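Local coordinates for putative alpha-L-fucosidase (Bacteroides thetaiotaomicron, PDB 4H41), which is a putative alpha-L-fucosidase with a TIM-barrel fold and probably removes fucose from host glycans, at residues K54-D57 with L58-H62; G245-D248 with Y249-D253. All coordinates share one frame; numbering follows the deposited sequence.

Interaction 1. Residues K54-D57 with L58-H62; sequences KEWD and LDFQH
Asp57 and Gln61 meet through their polar ends, one helical turn apart on helix 53-65. Gln61 NE2 donates to Asp57 OD2 over 2.9 Å. The bond is bent, with an N-H...O angle of 137°. OD2 lies close to the amide plane of Gln61, but NE2 comes from above the carboxylate plane, and the two flat groups are 62° apart. Asp57 has CG anti to its backbone N (chi1 172°), and Gln61 is extended beyond CG; together these let the amide reach OD2. Asp57 OD1 is gripped separately, by a salt bridge to Lys111 NZ and a hydrogen bond with Tyr112 OH, so both carboxylate oxygens are held.

A second pair, Trp56 and Phe60, is apolar. Trp56 CE3 lies 4.1 Å from Phe60 CE1, and the side chains cross obliquely without stacking. The edge of the Phe60 ring also passes close to the backbone, with CD1 3.3 Å from Trp56 O. The same oxygen accepts Phe60 N at 2.9 Å. This is one of four successive i to i+4 backbone bonds here, beginning with Leu58 N to Lys54 O at 3.1 Å.

Helix 53-65 forms the crossover between parallel barrel strands 34-39 and 70-73. Trp56, Asp57 and Phe60 rest on Leu108 of helix 101-111, while Asp59 packs on Phe313 of helix 313-316.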
ATOM      1  N   LYS B  54      14.033 -20.615  -5.678  1.00 20.50           N
ATOM      2  CA  LYS B  54      14.069 -20.237  -7.109  1.00 21.83           C
ATOM      3  C   LYS B  54      14.061 -18.729  -7.309  1.00 24.84           C
ATOM      4  O   LYS B  54      14.855 -18.179  -8.095  1.00 22.53           O
ATOM      5  CB  LYS B  54      12.878 -20.845  -7.839  1.00 25.41           C
ATOM      6  CG  LYS B  54      12.877 -20.646  -9.337  1.00 35.85           C
ATOM      7  CD  LYS B  54      11.588 -21.198  -9.950  1.00 46.50           C
ATOM      8  CE  LYS B  54      11.769 -21.579 -11.389  1.00 65.88           C
ATOM      9  NZ  LYS B  54      10.470 -21.825 -12.078  1.00 78.66           N
ATOM     10  N   GLU B  55      13.168 -18.057  -6.591  1.00 20.03           N
ATOM     11  CA  GLU B  55      13.043 -16.603  -6.649  1.00 19.13           C
ATOM     12  C   GLU B  55      14.269 -15.921  -6.065  1.00 19.19           C
ATOM     13  O   GLU B  55      14.754 -14.929  -6.631  1.00 20.01           O
ATOM     14  CB  GLU B  55      11.795 -16.150  -5.889  1.00 18.67           C
ATOM     15  CG  GLU B  55      10.489 -16.531  -6.571  1.00 25.95           C
ATOM     16  CD  GLU B  55      10.082 -17.981  -6.450  1.00 26.34           C
ATOM     17  OE1 GLU B  55      10.458 -18.624  -5.444  1.00 20.00           O
ATOM     18  OE2 GLU B  55       9.351 -18.471  -7.337  1.00 26.64           O
ATOM     19  N   TRP B  56      14.813 -16.461  -4.971  1.00 18.09           N
ATOM     20  CA  TRP B  56      16.008 -15.847  -4.361  1.00 18.21           C
ATOM     21  C   TRP B  56      17.209 -16.004  -5.269  1.00 20.80           C
ATOM     22  O   TRP B  56      17.969 -15.049  -5.444  1.00 19.42           O
ATOM     23  CB  TRP B  56      16.273 -16.417  -2.973  1.00 18.05           C
ATOM     24  CG  TRP B  56      15.486 -15.705  -1.926  1.00 18.29           C
ATOM     25  CD1 TRP B  56      14.431 -16.184  -1.209  1.00 20.54           C
ATOM     26  CD2 TRP B  56      15.662 -14.345  -1.527  1.00 16.90           C
ATOM     27  NE1 TRP B  56      13.968 -15.214  -0.351  1.00 18.46           N
ATOM     28  CE2 TRP B  56      14.699 -14.071  -0.534  1.00 20.16           C
ATOM     29  CE3 TRP B  56      16.502 -13.307  -1.952  1.00 18.61           C
ATOM     30  CZ2 TRP B  56      14.555 -12.793   0.041  1.00 19.10           C
ATOM     31  CZ3 TRP B  56      16.422 -12.083  -1.300  1.00 19.51           C
ATOM     32  CH2 TRP B  56      15.449 -11.840  -0.324  1.00 20.11           C
ATOM     33  N   ASP B  57      17.356 -17.147  -5.931  1.00 18.17           N
ATOM     34  CA  ASP B  57      18.440 -17.346  -6.895  1.00 18.01           C
ATOM     35  C   ASP B  57      18.350 -16.309  -8.018  1.00 20.97           C
ATOM     36  O   ASP B  57      19.351 -15.676  -8.376  1.00 19.47           O
ATOM     37  CB  ASP B  57      18.390 -18.757  -7.474  1.00 20.74           C
ATOM     38  CG  ASP B  57      19.376 -18.943  -8.610  1.00 27.06           C
ATOM     39  OD1 ASP B  57      20.579 -19.114  -8.323  1.00 27.04           O
ATOM     40  OD2 ASP B  57      18.962 -18.802  -9.774  1.00 29.10           O
ATOM     41  N   LEU B  58      17.162 -16.113  -8.547  1.00 17.22           N
ATOM     42  CA  LEU B  58      16.965 -15.108  -9.602  1.00 17.66           C
ATOM     43  C   LEU B  58      17.261 -13.686  -9.079  1.00 20.17           C
ATOM     44  O   LEU B  58      17.880 -12.886  -9.781  1.00 19.44           O
ATOM     45  CB  LEU B  58      15.540 -15.210 -10.139  1.00 17.63           C
ATOM     46  CG  LEU B  58      15.099 -14.172 -11.170  1.00 25.02           C
ATOM     47  CD1 LEU B  58      15.965 -14.262 -12.428  1.00 28.81           C
ATOM     48  CD2 LEU B  58      13.607 -14.363 -11.545  1.00 29.69           C
ATOM     49  N   ASP B  59      16.880 -13.382  -7.832  1.00 17.13           N
ATOM     50  CA  ASP B  59      17.194 -12.057  -7.296  1.00 16.66           C
ATOM     51  C   ASP B  59      18.677 -11.854  -7.143  1.00 18.00           C
ATOM     52  O   ASP B  59      19.162 -10.751  -7.434  1.00 19.03           O
ATOM     53  CB  ASP B  59      16.493 -11.747  -5.947  1.00 16.57           C
ATOM     54  CG  ASP B  59      15.763 -10.435  -6.067  1.00 21.68           C
ATOM     55  OD1 ASP B  59      15.094 -10.231  -7.091  1.00 19.30           O
ATOM     56  OD2 ASP B  59      15.890  -9.596  -5.146  1.00 16.87           O
ATOM     57  N   PHE B  60      19.412 -12.883  -6.761  1.00 16.48           N
ATOM     58  CA  PHE B  60      20.870 -12.756  -6.648  1.00 15.47           C
ATOM     59  C   PHE B  60      21.478 -12.459  -8.031  1.00 18.37           C
ATOM     60  O   PHE B  60      22.468 -11.722  -8.131  1.00 18.87           O
ATOM     61  CB  PHE B  60      21.485 -13.994  -6.019  1.00 17.66           C
ATOM     62  CG  PHE B  60      21.614 -13.912  -4.506  1.00 18.36           C
ATOM     63  CD1 PHE B  60      20.477 -13.865  -3.695  1.00 20.83           C
ATOM     64  CD2 PHE B  60      22.865 -13.911  -3.895  1.00 20.70           C
ATOM     65  CE1 PHE B  60      20.585 -13.786  -2.303  1.00 22.15           C
ATOM     66  CE2 PHE B  60      22.972 -13.878  -2.497  1.00 23.21           C
ATOM     67  CZ  PHE B  60      21.829 -13.860  -1.713  1.00 21.85           C
ATOM     68  N   GLN B  61      20.898 -13.026  -9.105  1.00 18.55           N
ATOM     69  CA  GLN B  61      21.327 -12.724 -10.471  1.00 17.78           C
ATOM     70  C   GLN B  61      21.080 -11.246 -10.821  1.00 22.94           C
ATOM     71  O   GLN B  61      21.967 -10.614 -11.412  1.00 20.36           O
ATOM     72  CB  GLN B  61      20.603 -13.605 -11.483  1.00 19.02           C
ATOM     73  CG  GLN B  61      20.929 -15.089 -11.390  1.00 22.61           C
ATOM     74  CD  GLN B  61      20.113 -15.848 -12.381  1.00 32.70           C
ATOM     75  OE1 GLN B  61      20.138 -15.525 -13.573  1.00 34.25           O
ATOM     76  NE2 GLN B  61      19.422 -16.901 -11.947  1.00 29.81           N
ATOM     77  N   HIS B  62      19.917 -10.688 -10.406  1.00 18.98           N
ATOM     78  CA  HIS B  62      19.595  -9.266 -10.661  1.00 18.70           C
ATOM     79  C   HIS B  62      20.576  -8.383  -9.882  1.00 22.05           C
ATOM     80  O   HIS B  62      21.011  -7.346 -10.381  1.00 20.73           O
ATOM     81  CB  HIS B  62      18.118  -8.895 -10.286  1.00 18.41           C
ATOM     82  CG  HIS B  62      17.048  -9.570 -11.107  1.00 21.36           C
ATOM     83  ND1 HIS B  62      17.095  -9.576 -12.495  1.00 24.07           N
ATOM     84  CD2 HIS B  62      15.890 -10.140 -10.709  1.00 22.83           C
ATOM     85  CE1 HIS B  62      16.003 -10.215 -12.894  1.00 24.13           C
ATOM     86  NE2 HIS B  62      15.249 -10.588 -11.850  1.00 23.53           N
TER

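Interaction 2. Residues G245-D248 with Y249-D253; sequences GHID and YDELD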
ATOM      1  N   GLY B 245      17.823   8.273   5.225  1.00 20.21           N
ATOM      2  CA  GLY B 245      16.509   8.789   4.894  1.00 19.07           C
ATOM      3  C   GLY B 245      15.787   9.692   5.839  1.00 21.03           C
ATOM      4  O   GLY B 245      14.747  10.217   5.442  1.00 19.07           O
ATOM      5  N   HIS B 246      16.255   9.857   7.085  1.00 17.75           N
ATOM      6  CA  HIS B 246      15.474  10.627   8.057  1.00 16.12           C
ATOM      7  C   HIS B 246      15.773  12.124   8.053  1.00 21.24           C
ATOM      8  O   HIS B 246      15.128  12.861   8.795  1.00 21.17           O
ATOM      9  CB  HIS B 246      15.658  10.069   9.468  1.00 16.52           C
ATOM     10  CG  HIS B 246      15.279   8.622   9.591  1.00 18.69           C
ATOM     11  ND1 HIS B 246      16.162   7.622   9.247  1.00 21.14           N
ATOM     12  CD2 HIS B 246      14.117   8.050   9.976  1.00 20.24           C
ATOM     13  CE1 HIS B 246      15.536   6.472   9.499  1.00 20.19           C
ATOM     14  NE2 HIS B 246      14.317   6.684   9.961  1.00 20.24           N
ATOM     15  N   ILE B 247      16.704  12.571   7.221  1.00 17.84           N
ATOM     16  CA  ILE B 247      17.047  13.985   7.083  1.00 17.06           C
ATOM     17  C   ILE B 247      16.535  14.455   5.721  1.00 20.77           C
ATOM     18  O   ILE B 247      16.329  13.646   4.814  1.00 20.79           O
ATOM     19  CB  ILE B 247      18.565  14.257   7.265  1.00 20.19           C
ATOM     20  CG1 ILE B 247      19.423  13.457   6.298  1.00 20.85           C
ATOM     21  CG2 ILE B 247      18.977  14.011   8.725  1.00 18.42           C
ATOM     22  CD1 ILE B 247      20.913  13.849   6.332  1.00 21.36           C
ATOM     23  N   ASP B 248      16.423  15.754   5.562  1.00 19.82           N
ATOM     24  CA  ASP B 248      15.995  16.331   4.279  1.00 19.01           C
ATOM     25  C   ASP B 248      17.144  16.295   3.277  1.00 22.72           C
ATOM     26  O   ASP B 248      18.328  16.216   3.655  1.00 21.83           O
ATOM     27  CB  ASP B 248      15.464  17.735   4.480  1.00 21.85           C
ATOM     28  CG  ASP B 248      14.368  18.173   3.512  1.00 39.14           C
ATOM     29  OD1 ASP B 248      14.168  17.476   2.471  1.00 36.92           O
ATOM     30  OD2 ASP B 248      13.667  19.166   3.824  1.00 43.83           O
ATOM     31  N   TYR B 249      16.811  16.372   2.000  1.00 17.63           N
ATOM     32  CA  TYR B 249      17.809  16.230   0.920  1.00 17.63           C
ATOM     33  C   TYR B 249      18.796  17.400   0.867  1.00 25.74           C
ATOM     34  O   TYR B 249      19.893  17.210   0.379  1.00 25.65           O
ATOM     35  CB  TYR B 249      17.156  16.005  -0.461  1.00 19.82           C
ATOM     36  CG  TYR B 249      16.164  14.866  -0.414  1.00 21.25           C
ATOM     37  CD1 TYR B 249      16.590  13.547  -0.426  1.00 23.10           C
ATOM     38  CD2 TYR B 249      14.810  15.108  -0.237  1.00 22.54           C
ATOM     39  CE1 TYR B 249      15.689  12.491  -0.262  1.00 22.05           C
ATOM     40  CE2 TYR B 249      13.898  14.061  -0.111  1.00 23.18           C
ATOM     41  CZ  TYR B 249      14.346  12.754  -0.112  1.00 27.04           C
ATOM     42  OH  TYR B 249      13.464  11.714   0.095  1.00 28.89           O
ATOM     43  N   ASP B 250      18.446  18.539   1.429  1.00 21.04           N
ATOM     44  CA  ASP B 250      19.364  19.681   1.486  1.00 20.00           C
ATOM     45  C   ASP B 250      20.215  19.642   2.806  1.00 23.03           C
ATOM     46  O   ASP B 250      21.011  20.550   3.047  1.00 22.43           O
ATOM     47  CB  ASP B 250      18.608  21.002   1.359  1.00 20.55           C
ATOM     48  CG  ASP B 250      17.516  21.233   2.364  1.00 28.07           C
ATOM     49  OD1 ASP B 250      17.361  20.400   3.271  1.00 28.85           O
ATOM     50  OD2 ASP B 250      16.775  22.237   2.215  1.00 33.74           O
ATOM     51  N   GLU B 251      20.070  18.587   3.632  1.00 17.67           N
ATOM     52  CA  GLU B 251      20.865  18.402   4.856  1.00 18.25           C
ATOM     53  C   GLU B 251      21.917  17.311   4.695  1.00 20.41           C
ATOM     54  O   GLU B 251      22.688  17.074   5.619  1.00 17.59           O
ATOM     55  CB  GLU B 251      19.937  18.029   6.028  1.00 19.75           C
ATOM     56  CG  GLU B 251      18.937  19.118   6.313  1.00 23.09           C
ATOM     57  CD  GLU B 251      17.931  18.806   7.403  1.00 34.00           C
ATOM     58  OE1 GLU B 251      17.429  17.657   7.485  1.00 23.90           O
ATOM     59  OE2 GLU B 251      17.563  19.766   8.112  1.00 31.81           O
ATOM     60  N   LEU B 252      21.978  16.665   3.519  1.00 18.06           N
ATOM     61  CA  LEU B 252      22.881  15.531   3.280  1.00 17.41           C
ATOM     62  C   LEU B 252      24.331  15.935   3.411  1.00 20.53           C
ATOM     63  O   LEU B 252      25.098  15.255   4.099  1.00 20.11           O
ATOM     64  CB  LEU B 252      22.643  14.953   1.877  1.00 17.63           C
ATOM     65  CG  LEU B 252      21.266  14.256   1.650  1.00 22.21           C
ATOM     66  CD1 LEU B 252      21.041  14.029   0.187  1.00 23.61           C
ATOM     67  CD2 LEU B 252      21.198  12.965   2.370  1.00 24.84           C
ATOM     68  N   ASP B 253      24.723  17.046   2.774  1.00 17.25           N
ATOM     69  CA  ASP B 253      26.125  17.472   2.853  1.00 15.42           C
ATOM     70  C   ASP B 253      26.557  17.765   4.297  1.00 19.99           C
ATOM     71  O   ASP B 253      27.641  17.341   4.690  1.00 19.66           O
ATOM     72  CB  ASP B 253      26.395  18.708   1.995  1.00 19.01           C
ATOM     73  CG  ASP B 253      26.343  18.482   0.507  1.00 32.46           C
ATOM     74  OD1 ASP B 253      26.446  17.311   0.080  1.00 27.22           O
ATOM     75  OD2 ASP B 253      26.252  19.487  -0.244  1.00 42.06           O
TER
HETATM   76  O   HOH W   1      14.055  21.503   2.715  1.00 33.57           O
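Residues Asp248 to Glu251 make a type I beta turn that leads into helix 252-266, on the outer layer of the TIM barrel, and Ile247 packs just before it. Glu251 N donates to Asp248 O over 2.9 Å and closes the turn. The Glu251 side chain folds back to return the bond. Its OE1 accepts Asp248 N at 2.9 Å, in a nearly straight bond (164°), on the anti side of the carboxylate and well out of its plane. This reciprocal bond resembles one half of a capping box. Glu251 CG is anti to the carbonyl carbon (chi1 -61°), and the chain then runs extended. With an alanine in place of Glu251, Asp248 N would probably lose this acceptor, and only the backbone bond of the pair would be left to hold the turn.

The side chain of Asp248 serves the next residue: OD1 accepts Tyr249 N at 2.9 Å. The side chain of Ile247 is directed toward residues 249-253. Its CB lies 3.6 Å from Glu251 OE1, and its CD1 is 4.1 Å from Leu252 CD2.

Asp248 and Asp250 bring like charges together, probably eased by Lys202 at Asp248 and Lys80 of the third subunit at Asp250. A water bridges the two carboxylates, 2.6 Å from Asp248 OD2 and 2.9 Å from Asp250 OD2.

Both contacts lie in the outer layer of the barrel, each centred about 18 Å from the centre of the chain. Their own centres are about 32 Å apart, and they do not touch. Both are partly buried, but interaction 1 has four buried residues of eight touching, against two of six in interaction 2. Interaction 1 belongs to the body of a helix, after the first barrel strand. Interaction 2 is the turn from strand 239-243 into helix 252-266. Interaction 1 has aromatic packing and a regular ladder of backbone bonds. Interaction 2 relies on carboxylates that accept backbone N-H groups, with a small apolar patch beside them. Each also meets another subunit, the second and the third respectively.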